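PDB 4Z0C: toll-like receptor 13 from Mus musculus, which recognises bacterial 23S ribosomal RNA and signals through MYD88 and TRAF6 to activate NF-kappa-B and the inflammatory response. Local coordinates for residues Asn393-Gly398 with Tyr418-Phe423; Phe145-Leu149 with Ile168-Asp172; Cys667-Lys673 with Phe704-Cys709. All coordinates share one frame; numbering follows the deposited sequence.

Overall arrangement
From the N terminus the ectodomain winds as a leucine-rich-repeat solenoid, and the three contacts follow one another along it without nesting or crossing. Interaction 2 comes first: it closes a short loop between repeats LRR 5 and LRR 6, setting helix 145-152 against the segment that follows strand 160-162. Interaction 1 does the same between LRR 15 and LRR 16, this time with loops on both sides, about 57 Å from interaction 2 between centres. Interaction 3 closes the longest loop, in the LRRCT cap, where a disulfide ties the 3-10 turn before helix 670-678 to the last residue of this construct. It lies across the chain's centre from interaction 1, their centres about 73 Å apart.

Interaction 1. Residues Asn393-Gly398 with Tyr418-Phe423; sequences NLAFSG and YSFTQF
Gln422 OE1 accepts a hydrogen bond from the backbone N of Gly398 at 3.0 Å, with an N-H...O angle of 152°. The donor N lies in the plane of the amide carbonyl, on one of the lone pairs of OE1. Gln422 gets there by folding: its chain bends at chi2 (-64°), which lays CG and CD alongside the backbone of Ser397, and the next torsion turns OE1 to Gly398. A long, flexible amide suits this place, because its methylenes can pack while its oxygen receives a main-chain N-H. Gln422 CB meanwhile rests 3.4 Å from Phe396 O. Gly398 has a positive phi, where a side chain would press on the preceding carbonyl. These loops lie at the ends of LRR 15 and LRR 16, adjacent turns of the solenoid, and each brings a buried phenylalanine to the contact. Phe423 presents its edge to the face of Phe396 in an offset edge-to-face pair, centroids 5.9 Å apart and planes at 63°. The closest approach is Phe423 CZ to Phe396 CB, 3.4 Å. Phe396 also meets the ring of Phe372, nearly parallel to it. At the start of the 393-398 segment, Asn393 lies against the backbone of Tyr418 and Ser419.

Interaction 2. Residues Phe145-Leu149 with Ile168-Asp172; sequences FSGIL and IMYLD
Helix 145-152 takes the place of the usual loop on the outer side of repeat LRR 5, and its N-terminal part packs on the chain that leaves strand 160-162 in LRR 6. Phe145 fills the gap between them. With CG anti to the backbone N (chi1 -174°), its ring reaches into the interior, where CD1 lies 3.7 Å from Ile168 CD1 and CD2 is 4.1 Å from Leu171 CD1. The backbone N of Asp172 sits at the ring's edge, near its plane, while Leu149 of the same helix covers part of one face and Phe186 adds an edge-to-face partner from LRR 7. A flat, bulky ring can thus meet branched aliphatic chains and main chain at once. Beside this apolar patch, Ser146 OG donates a hydrogen bond of 2.7 Å to Asp172 OD2, on the anti lone pair. The other carboxylate oxygen, OD1, accepts Ser174 N and forms a salt bridge with Arg176 NE, which probably offsets much of the buried charge. Leu149 CD1 packs 3.6 Å from Asp172 CB, the methylene that carries the carboxylate. Apolar residues of successive coils stacked into a continuous core are characteristic of the leucine-rich-repeat solenoid.

Interaction 3. Residues Cys667-Lys673 with Phe704-Cys709; sequences CDNLWFK and FDDAMC
Cys667 and Cys709 are joined by a disulfide, SG to SG 2.0 Å, whose chi3 of -96° is near the right angle that such a bond prefers. Both sulfurs stand anti to their own carbonyl carbons, beside the backbone N, and from there they meet between the two segments. Cys709 ends this construct, and the covalent link holds that exposed end to the cap. Leu670, three residues after Cys667, opens the helix that follows the 3-10 turn, and its CG lies anti to the backbone N (chi1 179°), which sends both methyls toward the C-terminal segment. CD2 rests 3.7 Å from Cys709 SG, packing against the disulfide, and CD1 comes 3.4 Å from Asp706 OD1; the two side chains cross at about a right angle. The ring of Phe704 lies alongside, with Leu670 CD1 at its edge, near the ring plane, and Phe704 CZ 3.8 Å from Cys667 N. Branched leucine and flat phenylalanine thus flank the sulfurs with apolar surface. Lys673 is stretched through its first three torsions and turns only at chi4 (-76°). Its methylenes cross Phe704 obliquely, CD lying 3.8 Å from Phe704 CB, and CE comes 3.4 Å from Phe704 O. The bend brings NZ to a long salt bridge with Asp706 OD2, at 3.9 Å, an oxygen that also accepts a hydrogen bond from Asn674 ND2. A lysine fits here because its aliphatic part can pack beside the phenylalanine while its ammonium reaches a carboxylate. In this LRRCT cap, helix 670-678 follows the last solenoid strand, 655-657; on the repeat side, Asn669 bonds to Lys640 and Ile642 in the loop between strands 631-633 and 655-657, while the terminal segment 704-709 packs on Leu670 and Lys673 of the helix.

Interaction 1. Residues Asn393-Gly398 with Tyr418-Phe423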
ATOM      1  N   ASN A 393      -0.180  11.303 -30.037  1.00 44.19           N
ATOM      2  CA  ASN A 393      -1.115  12.430 -30.039  1.00 47.76           C
ATOM      3  C   ASN A 393      -1.900  12.615 -31.340  1.00 49.36           C
ATOM      4  O   ASN A 393      -3.055  13.061 -31.326  1.00 50.25           O
ATOM      5  CB  ASN A 393      -0.363  13.705 -29.689  1.00 49.23           C
ATOM      6  CG  ASN A 393       0.512  13.531 -28.466  1.00 55.32           C
ATOM      7  OD1 ASN A 393       0.274  12.643 -27.641  1.00 59.15           O
ATOM      8  ND2 ASN A 393       1.540  14.366 -28.346  1.00 51.73           N
ATOM      9  N   LEU A 394      -1.264  12.262 -32.456  1.00 46.29           N
ATOM     10  CA  LEU A 394      -1.859  12.429 -33.780  1.00 48.81           C
ATOM     11  C   LEU A 394      -2.944  11.410 -34.124  1.00 42.61           C
ATOM     12  O   LEU A 394      -3.699  11.613 -35.073  1.00 42.13           O
ATOM     13  CB  LEU A 394      -0.783  12.430 -34.873  1.00 46.68           C
ATOM     14  CG  LEU A 394       0.075  13.685 -34.985  1.00 45.60           C
ATOM     15  CD1 LEU A 394       1.055  13.502 -36.114  1.00 52.51           C
ATOM     16  CD2 LEU A 394      -0.800  14.904 -35.238  1.00 42.25           C
ATOM     17  N   ALA A 395      -3.019  10.318 -33.366  1.00 35.82           N
ATOM     18  CA  ALA A 395      -4.081   9.338 -33.578  1.00 34.02           C
ATOM     19  C   ALA A 395      -5.454   9.901 -33.206  1.00 34.60           C
ATOM     20  O   ALA A 395      -6.479   9.425 -33.690  1.00 44.62           O
ATOM     21  CB  ALA A 395      -3.803   8.060 -32.804  1.00 28.68           C
ATOM     22  N   PHE A 396      -5.475  10.927 -32.361  1.00 37.21           N
ATOM     23  CA  PHE A 396      -6.737  11.456 -31.861  1.00 41.49           C
ATOM     24  C   PHE A 396      -7.058  12.826 -32.451  1.00 41.04           C
ATOM     25  O   PHE A 396      -7.959  13.525 -31.989  1.00 44.50           O
ATOM     26  CB  PHE A 396      -6.719  11.527 -30.330  1.00 40.64           C
ATOM     27  CG  PHE A 396      -6.335  10.231 -29.669  1.00 39.91           C
ATOM     28  CD1 PHE A 396      -7.220   9.171 -29.632  1.00 36.11           C
ATOM     29  CD2 PHE A 396      -5.100  10.083 -29.072  1.00 43.67           C
ATOM     30  CE1 PHE A 396      -6.877   7.981 -29.027  1.00 37.66           C
ATOM     31  CE2 PHE A 396      -4.756   8.897 -28.460  1.00 46.16           C
ATOM     32  CZ  PHE A 396      -5.649   7.843 -28.439  1.00 40.88           C
ATOM     33  N   SER A 397      -6.321  13.187 -33.490  1.00 40.07           N
ATOM     34  CA  SER A 397      -6.502  14.462 -34.165  1.00 43.28           C
ATOM     35  C   SER A 397      -7.944  14.669 -34.630  1.00 47.67           C
ATOM     36  O   SER A 397      -8.494  13.853 -35.378  1.00 39.22           O
ATOM     37  CB  SER A 397      -5.538  14.562 -35.346  1.00 48.30           C
ATOM     38  OG  SER A 397      -5.522  15.875 -35.864  1.00 55.90           O
ATOM     39  N   GLY A 398      -8.561  15.746 -34.152  1.00 53.38           N
ATOM     40  CA  GLY A 398      -9.884  16.139 -34.607  1.00 46.80           C
ATOM     41  C   GLY A 398     -11.072  15.505 -33.900  1.00 45.85           C
ATOM     42  O   GLY A 398     -12.207  15.613 -34.374  1.00 42.71           O
ATOM     43  N   TYR A 418       1.202  18.129 -24.338  1.00 32.97           N
ATOM     44  CA  TYR A 418       0.799  17.925 -25.729  1.00 42.04           C
ATOM     45  C   TYR A 418      -0.091  16.709 -25.885  1.00 39.96           C
ATOM     46  O   TYR A 418      -0.477  16.360 -26.992  1.00 41.72           O
ATOM     47  CB  TYR A 418       2.022  17.759 -26.639  1.00 44.10           C
ATOM     48  CG  TYR A 418       3.014  18.906 -26.585  1.00 47.73           C
ATOM     49  CD1 TYR A 418       2.643  20.196 -26.967  1.00 47.18           C
ATOM     50  CD2 TYR A 418       4.335  18.687 -26.202  1.00 46.37           C
ATOM     51  CE1 TYR A 418       3.546  21.242 -26.925  1.00 45.98           C
ATOM     52  CE2 TYR A 418       5.245  19.720 -26.165  1.00 50.19           C
ATOM     53  CZ  TYR A 418       4.847  20.996 -26.527  1.00 56.03           C
ATOM     54  OH  TYR A 418       5.766  22.024 -26.491  1.00 62.07           O
ATOM     55  N   SER A 419      -0.436  16.076 -24.772  1.00 36.89           N
ATOM     56  CA  SER A 419      -1.122  14.795 -24.821  1.00 38.36           C
ATOM     57  C   SER A 419      -2.631  14.923 -25.064  1.00 40.80           C
ATOM     58  O   SER A 419      -3.244  13.988 -25.570  1.00 41.12           O
ATOM     59  CB  SER A 419      -0.881  14.018 -23.523  1.00 45.87           C
ATOM     60  OG  SER A 419       0.491  13.733 -23.318  1.00 41.78           O
ATOM     61  N   PHE A 420      -3.230  16.061 -24.697  1.00 45.80           N
ATOM     62  CA  PHE A 420      -4.701  16.222 -24.764  1.00 48.79           C
ATOM     63  C   PHE A 420      -5.215  17.480 -25.470  1.00 47.84           C
ATOM     64  O   PHE A 420      -6.265  18.011 -25.114  1.00 51.63           O
ATOM     65  CB  PHE A 420      -5.316  16.162 -23.358  1.00 41.04           C
ATOM     66  CG  PHE A 420      -4.910  14.955 -22.580  1.00 31.89           C
ATOM     67  CD1 PHE A 420      -5.466  13.715 -22.861  1.00 24.11           C
ATOM     68  CD2 PHE A 420      -3.953  15.052 -21.584  1.00 24.83           C
ATOM     69  CE1 PHE A 420      -5.071  12.598 -22.155  1.00 26.04           C
ATOM     70  CE2 PHE A 420      -3.555  13.935 -20.868  1.00 21.43           C
ATOM     71  CZ  PHE A 420      -4.105  12.710 -21.150  1.00 25.24           C
ATOM     72  N   THR A 421      -4.504  17.927 -26.489  1.00 43.39           N
ATOM     73  CA  THR A 421      -4.858  19.145 -27.208  1.00 43.08           C
ATOM     74  C   THR A 421      -6.122  18.984 -28.058  1.00 41.23           C
ATOM     75  O   THR A 421      -6.791  19.960 -28.392  1.00 39.29           O
ATOM     76  CB  THR A 421      -3.682  19.564 -28.097  1.00 42.22           C
ATOM     77  OG1 THR A 421      -2.523  19.711 -27.271  1.00 39.71           O
ATOM     78  CG2 THR A 421      -3.968  20.877 -28.823  1.00 42.70           C
ATOM     79  N   GLN A 422      -6.446  17.745 -28.407  1.00 37.52           N
ATOM     80  CA  GLN A 422      -7.535  17.490 -29.332  1.00 41.76           C
ATOM     81  C   GLN A 422      -8.906  17.284 -28.667  1.00 42.12           C
ATOM     82  O   GLN A 422      -9.897  16.978 -29.351  1.00 43.39           O
ATOM     83  CB  GLN A 422      -7.174  16.277 -30.189  1.00 47.50           C
ATOM     84  CG  GLN A 422      -5.829  16.415 -30.845  1.00 49.13           C
ATOM     85  CD  GLN A 422      -5.815  17.555 -31.829  1.00 50.59           C
ATOM     86  OE1 GLN A 422      -6.557  17.546 -32.808  1.00 51.93           O
ATOM     87  NE2 GLN A 422      -4.988  18.561 -31.564  1.00 51.97           N
ATOM     88  N   PHE A 423      -8.981  17.472 -27.351  1.00 29.91           N
ATOM     89  CA  PHE A 423     -10.219  17.179 -26.631  1.00 33.23           C
ATOM     90  C   PHE A 423     -10.809  18.370 -25.879  1.00 39.62           C
ATOM     91  O   PHE A 423     -11.016  18.281 -24.675  1.00 40.46           O
ATOM     92  CB  PHE A 423      -9.986  16.042 -25.631  1.00 32.24           C
ATOM     93  CG  PHE A 423      -9.332  14.833 -26.235  1.00 34.87           C
ATOM     94  CD1 PHE A 423      -9.775  14.315 -27.433  1.00 33.87           C
ATOM     95  CD2 PHE A 423      -8.261  14.217 -25.605  1.00 36.26           C
ATOM     96  CE1 PHE A 423      -9.152  13.201 -27.994  1.00 34.17           C
ATOM     97  CE2 PHE A 423      -7.642  13.104 -26.164  1.00 26.51           C
ATOM     98  CZ  PHE A 423      -8.087  12.599 -27.350  1.00 24.92           C
TER

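Interaction 2. Residues Phe145-Leu149 with Ile168-Asp172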
ATOM      1  N   PHE A 145     -41.557 -27.504 -16.105  1.00 43.15           N
ATOM      2  CA  PHE A 145     -42.055 -26.186 -16.469  1.00 44.60           C
ATOM      3  C   PHE A 145     -43.593 -26.078 -16.402  1.00 49.93           C
ATOM      4  O   PHE A 145     -44.124 -25.019 -16.033  1.00 50.71           O
ATOM      5  CB  PHE A 145     -41.538 -25.826 -17.862  1.00 44.03           C
ATOM      6  CG  PHE A 145     -41.872 -24.435 -18.305  1.00 43.48           C
ATOM      7  CD1 PHE A 145     -41.617 -23.353 -17.489  1.00 39.16           C
ATOM      8  CD2 PHE A 145     -42.400 -24.209 -19.564  1.00 47.51           C
ATOM      9  CE1 PHE A 145     -41.905 -22.066 -17.905  1.00 37.22           C
ATOM     10  CE2 PHE A 145     -42.690 -22.927 -19.986  1.00 45.30           C
ATOM     11  CZ  PHE A 145     -42.434 -21.852 -19.152  1.00 41.28           C
ATOM     12  N   SER A 146     -44.301 -27.172 -16.701  1.00 45.27           N
ATOM     13  CA  SER A 146     -45.779 -27.179 -16.621  1.00 47.83           C
ATOM     14  C   SER A 146     -46.259 -26.740 -15.260  1.00 47.65           C
ATOM     15  O   SER A 146     -47.165 -25.920 -15.155  1.00 53.82           O
ATOM     16  CB  SER A 146     -46.379 -28.558 -16.943  1.00 44.41           C
ATOM     17  OG  SER A 146     -46.154 -28.923 -18.298  1.00 50.49           O
ATOM     18  N   GLY A 147     -45.636 -27.283 -14.218  1.00 49.32           N
ATOM     19  CA  GLY A 147     -45.975 -26.935 -12.848  1.00 52.04           C
ATOM     20  C   GLY A 147     -45.777 -25.465 -12.510  1.00 50.33           C
ATOM     21  O   GLY A 147     -46.552 -24.895 -11.758  1.00 49.28           O
ATOM     22  N   ILE A 148     -44.719 -24.860 -13.039  1.00 54.82           N
ATOM     23  CA  ILE A 148     -44.487 -23.434 -12.827  1.00 51.79           C
ATOM     24  C   ILE A 148     -45.581 -22.626 -13.518  1.00 43.06           C
ATOM     25  O   ILE A 148     -46.111 -21.681 -12.947  1.00 40.21           O
ATOM     26  CB  ILE A 148     -43.098 -22.972 -13.349  1.00 38.99           C
ATOM     27  CG1 ILE A 148     -41.981 -23.767 -12.679  1.00 35.41           C
ATOM     28  CG2 ILE A 148     -42.914 -21.479 -13.088  1.00 32.74           C
ATOM     29  CD1 ILE A 148     -41.942 -23.567 -11.186  1.00 31.48           C
ATOM     30  N   LEU A 149     -45.915 -23.000 -14.751  1.00 48.91           N
ATOM     31  CA  LEU A 149     -46.998 -22.341 -15.483  1.00 47.14           C
ATOM     32  C   LEU A 149     -48.339 -22.420 -14.756  1.00 48.70           C
ATOM     33  O   LEU A 149     -49.095 -21.450 -14.740  1.00 51.99           O
ATOM     34  CB  LEU A 149     -47.121 -22.895 -16.901  1.00 52.33           C
ATOM     35  CG  LEU A 149     -46.136 -22.327 -17.919  1.00 55.23           C
ATOM     36  CD1 LEU A 149     -46.229 -23.094 -19.218  1.00 54.86           C
ATOM     37  CD2 LEU A 149     -46.420 -20.856 -18.153  1.00 53.73           C
ATOM     38  N   ILE A 168     -34.809 -26.873 -16.894  1.00 41.20           N
ATOM     39  CA  ILE A 168     -35.910 -27.030 -17.826  1.00 35.67           C
ATOM     40  C   ILE A 168     -35.408 -27.564 -19.173  1.00 50.51           C
ATOM     41  O   ILE A 168     -34.483 -27.021 -19.788  1.00 52.15           O
ATOM     42  CB  ILE A 168     -36.671 -25.717 -18.008  1.00 32.63           C
ATOM     43  CG1 ILE A 168     -37.329 -25.323 -16.683  1.00 39.39           C
ATOM     44  CG2 ILE A 168     -37.744 -25.871 -19.047  1.00 32.72           C
ATOM     45  CD1 ILE A 168     -38.016 -23.970 -16.704  1.00 41.40           C
ATOM     46  N   MET A 169     -36.042 -28.633 -19.634  1.00 56.92           N
ATOM     47  CA  MET A 169     -35.600 -29.339 -20.822  1.00 53.84           C
ATOM     48  C   MET A 169     -36.651 -29.156 -21.896  1.00 48.21           C
ATOM     49  O   MET A 169     -36.325 -29.048 -23.075  1.00 40.48           O
ATOM     50  CB  MET A 169     -35.424 -30.826 -20.511  1.00 57.75           C
ATOM     51  CG  MET A 169     -34.615 -31.606 -21.532  1.00 62.77           C
ATOM     52  SD  MET A 169     -33.940 -33.129 -20.832  1.00 81.02           S
ATOM     53  CE  MET A 169     -33.111 -32.503 -19.372  1.00 49.00           C
ATOM     54  N   TYR A 170     -37.918 -29.125 -21.480  1.00 50.42           N
ATOM     55  CA  TYR A 170     -39.021 -28.974 -22.424  1.00 45.22           C
ATOM     56  C   TYR A 170     -40.013 -27.882 -22.037  1.00 47.54           C
ATOM     57  O   TYR A 170     -40.273 -27.660 -20.859  1.00 49.10           O
ATOM     58  CB  TYR A 170     -39.760 -30.307 -22.563  1.00 44.17           C
ATOM     59  CG  TYR A 170     -38.863 -31.414 -23.045  1.00 48.76           C
ATOM     60  CD1 TYR A 170     -38.390 -31.418 -24.349  1.00 43.72           C
ATOM     61  CD2 TYR A 170     -38.469 -32.449 -22.197  1.00 53.54           C
ATOM     62  CE1 TYR A 170     -37.552 -32.407 -24.803  1.00 41.96           C
ATOM     63  CE2 TYR A 170     -37.628 -33.458 -22.651  1.00 51.01           C
ATOM     64  CZ  TYR A 170     -37.182 -33.428 -23.960  1.00 43.91           C
ATOM     65  OH  TYR A 170     -36.344 -34.403 -24.448  1.00 42.85           O
ATOM     66  N   LEU A 171     -40.586 -27.222 -23.038  1.00 49.32           N
ATOM     67  CA  LEU A 171     -41.696 -26.311 -22.792  1.00 57.87           C
ATOM     68  C   LEU A 171     -43.002 -27.092 -22.624  1.00 60.01           C
ATOM     69  O   LEU A 171     -43.019 -28.314 -22.756  1.00 67.33           O
ATOM     70  CB  LEU A 171     -41.831 -25.274 -23.915  1.00 53.90           C
ATOM     71  CG  LEU A 171     -40.881 -24.072 -23.954  1.00 46.71           C
ATOM     72  CD1 LEU A 171     -39.913 -24.080 -22.775  1.00 46.04           C
ATOM     73  CD2 LEU A 171     -40.152 -23.986 -25.277  1.00 51.83           C
ATOM     74  N   ASP A 172     -44.079 -26.384 -22.294  1.00 58.51           N
ATOM     75  CA  ASP A 172     -45.385 -27.008 -22.060  1.00 65.93           C
ATOM     76  C   ASP A 172     -46.303 -26.949 -23.298  1.00 62.87           C
ATOM     77  O   ASP A 172     -46.242 -25.995 -24.077  1.00 59.86           O
ATOM     78  CB  ASP A 172     -46.056 -26.346 -20.849  1.00 64.97           C
ATOM     79  CG  ASP A 172     -47.521 -26.722 -20.713  1.00 70.33           C
ATOM     80  OD1 ASP A 172     -48.366 -26.013 -21.297  1.00 69.36           O
ATOM     81  OD2 ASP A 172     -47.825 -27.720 -20.025  1.00 72.69           O
TER

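Interaction 3. Residues Cys667-Lys673 with Phe704-Cys709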
ATOM      1  N   CYS A 667     -22.319   1.079  39.336  1.00 50.44           N
ATOM      2  CA  CYS A 667     -23.102   2.289  39.539  1.00 46.24           C
ATOM      3  C   CYS A 667     -22.580   3.473  38.731  1.00 42.36           C
ATOM      4  O   CYS A 667     -23.291   4.461  38.560  1.00 42.34           O
ATOM      5  CB  CYS A 667     -23.138   2.659  41.034  1.00 54.64           C
ATOM      6  SG  CYS A 667     -24.141   1.552  42.063  1.00105.47           S
ATOM      7  N   ASP A 668     -21.339   3.395  38.253  1.00 40.33           N
ATOM      8  CA  ASP A 668     -20.796   4.471  37.425  1.00 41.63           C
ATOM      9  C   ASP A 668     -21.620   4.634  36.152  1.00 35.98           C
ATOM     10  O   ASP A 668     -21.693   5.722  35.587  1.00 36.70           O
ATOM     11  CB  ASP A 668     -19.338   4.207  37.074  1.00 49.20           C
ATOM     12  CG  ASP A 668     -18.423   4.336  38.274  1.00 57.51           C
ATOM     13  OD1 ASP A 668     -18.733   3.731  39.317  1.00 61.14           O
ATOM     14  OD2 ASP A 668     -17.403   5.049  38.180  1.00 60.25           O
ATOM     15  N   ASN A 669     -22.254   3.549  35.720  1.00 30.53           N
ATOM     16  CA  ASN A 669     -23.061   3.554  34.508  1.00 38.45           C
ATOM     17  C   ASN A 669     -24.551   3.581  34.760  1.00 34.13           C
ATOM     18  O   ASN A 669     -25.341   3.398  33.821  1.00 36.53           O
ATOM     19  CB  ASN A 669     -22.712   2.340  33.635  1.00 39.39           C
ATOM     20  CG  ASN A 669     -21.392   2.503  32.944  1.00 36.33           C
ATOM     21  OD1 ASN A 669     -21.096   3.576  32.427  1.00 35.10           O
ATOM     22  ND2 ASN A 669     -20.568   1.458  32.967  1.00 42.21           N
ATOM     23  N   LEU A 670     -24.935   3.798  36.021  1.00 33.63           N
ATOM     24  CA  LEU A 670     -26.347   3.767  36.398  1.00 37.13           C
ATOM     25  C   LEU A 670     -27.154   4.820  35.649  1.00 28.39           C
ATOM     26  O   LEU A 670     -28.191   4.505  35.105  1.00 29.53           O
ATOM     27  CB  LEU A 670     -26.546   3.903  37.913  1.00 43.66           C
ATOM     28  CG  LEU A 670     -28.020   3.897  38.338  1.00 44.87           C
ATOM     29  CD1 LEU A 670     -28.659   2.587  37.912  1.00 46.06           C
ATOM     30  CD2 LEU A 670     -28.185   4.108  39.835  1.00 44.03           C
ATOM     31  N   TRP A 671     -26.672   6.061  35.587  1.00 29.34           N
ATOM     32  CA  TRP A 671     -27.406   7.058  34.808  1.00 32.54           C
ATOM     33  C   TRP A 671     -27.566   6.643  33.330  1.00 39.01           C
ATOM     34  O   TRP A 671     -28.662   6.749  32.758  1.00 41.15           O
ATOM     35  CB  TRP A 671     -26.761   8.452  34.878  1.00 28.13           C
ATOM     36  CG  TRP A 671     -27.500   9.390  33.943  1.00 39.73           C
ATOM     37  CD1 TRP A 671     -28.657  10.077  34.210  1.00 34.08           C
ATOM     38  CD2 TRP A 671     -27.168   9.686  32.574  1.00 36.17           C
ATOM     39  NE1 TRP A 671     -29.052  10.796  33.102  1.00 38.02           N
ATOM     40  CE2 TRP A 671     -28.156  10.573  32.086  1.00 40.60           C
ATOM     41  CE3 TRP A 671     -26.127   9.301  31.722  1.00 33.23           C
ATOM     42  CZ2 TRP A 671     -28.127  11.079  30.779  1.00 37.29           C
ATOM     43  CZ3 TRP A 671     -26.104   9.807  30.422  1.00 26.34           C
ATOM     44  CH2 TRP A 671     -27.092  10.688  29.968  1.00 33.62           C
ATOM     45  N   PHE A 672     -26.480   6.157  32.726  1.00 38.07           N
ATOM     46  CA  PHE A 672     -26.496   5.790  31.313  1.00 37.67           C
ATOM     47  C   PHE A 672     -27.494   4.664  31.018  1.00 35.77           C
ATOM     48  O   PHE A 672     -28.297   4.780  30.106  1.00 36.36           O
ATOM     49  CB  PHE A 672     -25.089   5.408  30.806  1.00 33.54           C
ATOM     50  CG  PHE A 672     -25.072   4.939  29.362  1.00 33.12           C
ATOM     51  CD1 PHE A 672     -25.205   5.854  28.322  1.00 27.57           C
ATOM     52  CD2 PHE A 672     -24.969   3.584  29.052  1.00 28.42           C
ATOM     53  CE1 PHE A 672     -25.190   5.432  27.002  1.00 27.87           C
ATOM     54  CE2 PHE A 672     -24.967   3.153  27.740  1.00 32.44           C
ATOM     55  CZ  PHE A 672     -25.079   4.079  26.713  1.00 30.88           C
ATOM     56  N   LYS A 673     -27.450   3.600  31.817  1.00 35.57           N
ATOM     57  CA  LYS A 673     -28.321   2.444  31.650  1.00 32.59           C
ATOM     58  C   LYS A 673     -29.807   2.813  31.650  1.00 45.41           C
ATOM     59  O   LYS A 673     -30.571   2.338  30.806  1.00 44.03           O
ATOM     60  CB  LYS A 673     -28.026   1.412  32.739  1.00 35.32           C
ATOM     61  CG  LYS A 673     -29.141   0.413  32.988  1.00 53.30           C
ATOM     62  CD  LYS A 673     -28.943  -0.254  34.346  1.00 61.47           C
ATOM     63  CE  LYS A 673     -30.128  -1.126  34.749  1.00 67.75           C
ATOM     64  NZ  LYS A 673     -31.295  -0.317  35.221  1.00 66.99           N
ATOM     65  N   PHE A 704     -29.257  -4.650  35.376  1.00 58.59           N
ATOM     66  CA  PHE A 704     -28.303  -4.333  36.428  1.00 62.07           C
ATOM     67  C   PHE A 704     -29.069  -3.924  37.668  1.00 60.96           C
ATOM     68  O   PHE A 704     -29.912  -3.015  37.624  1.00 54.44           O
ATOM     69  CB  PHE A 704     -27.331  -3.238  35.983  1.00 60.48           C
ATOM     70  CG  PHE A 704     -26.518  -2.670  37.101  1.00 66.13           C
ATOM     71  CD1 PHE A 704     -25.437  -3.371  37.607  1.00 63.87           C
ATOM     72  CD2 PHE A 704     -26.835  -1.438  37.653  1.00 70.57           C
ATOM     73  CE1 PHE A 704     -24.691  -2.857  38.643  1.00 66.18           C
ATOM     74  CE2 PHE A 704     -26.091  -0.914  38.693  1.00 69.59           C
ATOM     75  CZ  PHE A 704     -25.016  -1.624  39.188  1.00 69.35           C
ATOM     76  N   ASP A 705     -28.799  -4.633  38.760  1.00 63.97           N
ATOM     77  CA  ASP A 705     -29.470  -4.370  40.029  1.00 68.10           C
ATOM     78  C   ASP A 705     -29.312  -2.917  40.473  1.00 72.69           C
ATOM     79  O   ASP A 705     -28.291  -2.524  41.052  1.00 76.36           O
ATOM     80  CB  ASP A 705     -28.974  -5.327  41.109  1.00 70.12           C
ATOM     81  CG  ASP A 705     -29.963  -5.475  42.249  1.00 66.53           C
ATOM     82  OD1 ASP A 705     -31.116  -5.013  42.103  1.00 61.94           O
ATOM     83  OD2 ASP A 705     -29.581  -6.048  43.291  1.00 63.25           O
ATOM     84  N   ASP A 706     -30.348  -2.138  40.187  1.00 71.10           N
ATOM     85  CA  ASP A 706     -30.378  -0.699  40.417  1.00 78.39           C
ATOM     86  C   ASP A 706     -30.262  -0.392  41.922  1.00 82.91           C
ATOM     87  O   ASP A 706     -29.785   0.669  42.337  1.00 79.35           O
ATOM     88  CB  ASP A 706     -31.682  -0.151  39.827  1.00 84.47           C
ATOM     89  CG  ASP A 706     -31.616   1.322  39.500  1.00 88.98           C
ATOM     90  OD1 ASP A 706     -31.000   2.089  40.269  1.00 92.03           O
ATOM     91  OD2 ASP A 706     -32.192   1.710  38.457  1.00 86.65           O
ATOM     92  N   ALA A 707     -30.693  -1.358  42.726  1.00 85.20           N
ATOM     93  CA  ALA A 707     -30.809  -1.222  44.176  1.00 85.70           C
ATOM     94  C   ALA A 707     -29.490  -0.986  44.929  1.00 83.56           C
ATOM     95  O   ALA A 707     -29.486  -0.441  46.031  1.00 80.72           O
ATOM     96  CB  ALA A 707     -31.553  -2.425  44.752  1.00 82.95           C
ATOM     97  N   MET A 708     -28.374  -1.397  44.337  1.00 86.84           N
ATOM     98  CA  MET A 708     -27.091  -1.430  45.047  1.00 84.09           C
ATOM     99  C   MET A 708     -26.398  -0.079  45.265  1.00 69.87           C
ATOM    100  O   MET A 708     -25.368  -0.012  45.930  1.00 65.60           O
ATOM    101  CB  MET A 708     -26.130  -2.387  44.327  1.00 86.51           C
ATOM    102  CG  MET A 708     -26.666  -3.807  44.153  1.00 86.00           C
ATOM    103  SD  MET A 708     -27.038  -4.627  45.722  1.00174.39           S
ATOM    104  CE  MET A 708     -28.823  -4.449  45.837  1.00 32.42           C
ATOM    105  N   CYS A 709     -26.958   0.987  44.710  1.00 64.83           N
ATOM    106  CA  CYS A 709     -26.302   2.289  44.723  1.00 66.22           C
ATOM    107  C   CYS A 709     -26.853   3.189  45.823  1.00 68.98           C
ATOM    108  O   CYS A 709     -27.477   4.213  45.542  1.00 69.07           O
ATOM    109  CB  CYS A 709     -26.472   2.969  43.362  1.00 70.00           C
ATOM    110  SG  CYS A 709     -26.149   1.881  41.935  1.00 78.31           S
TER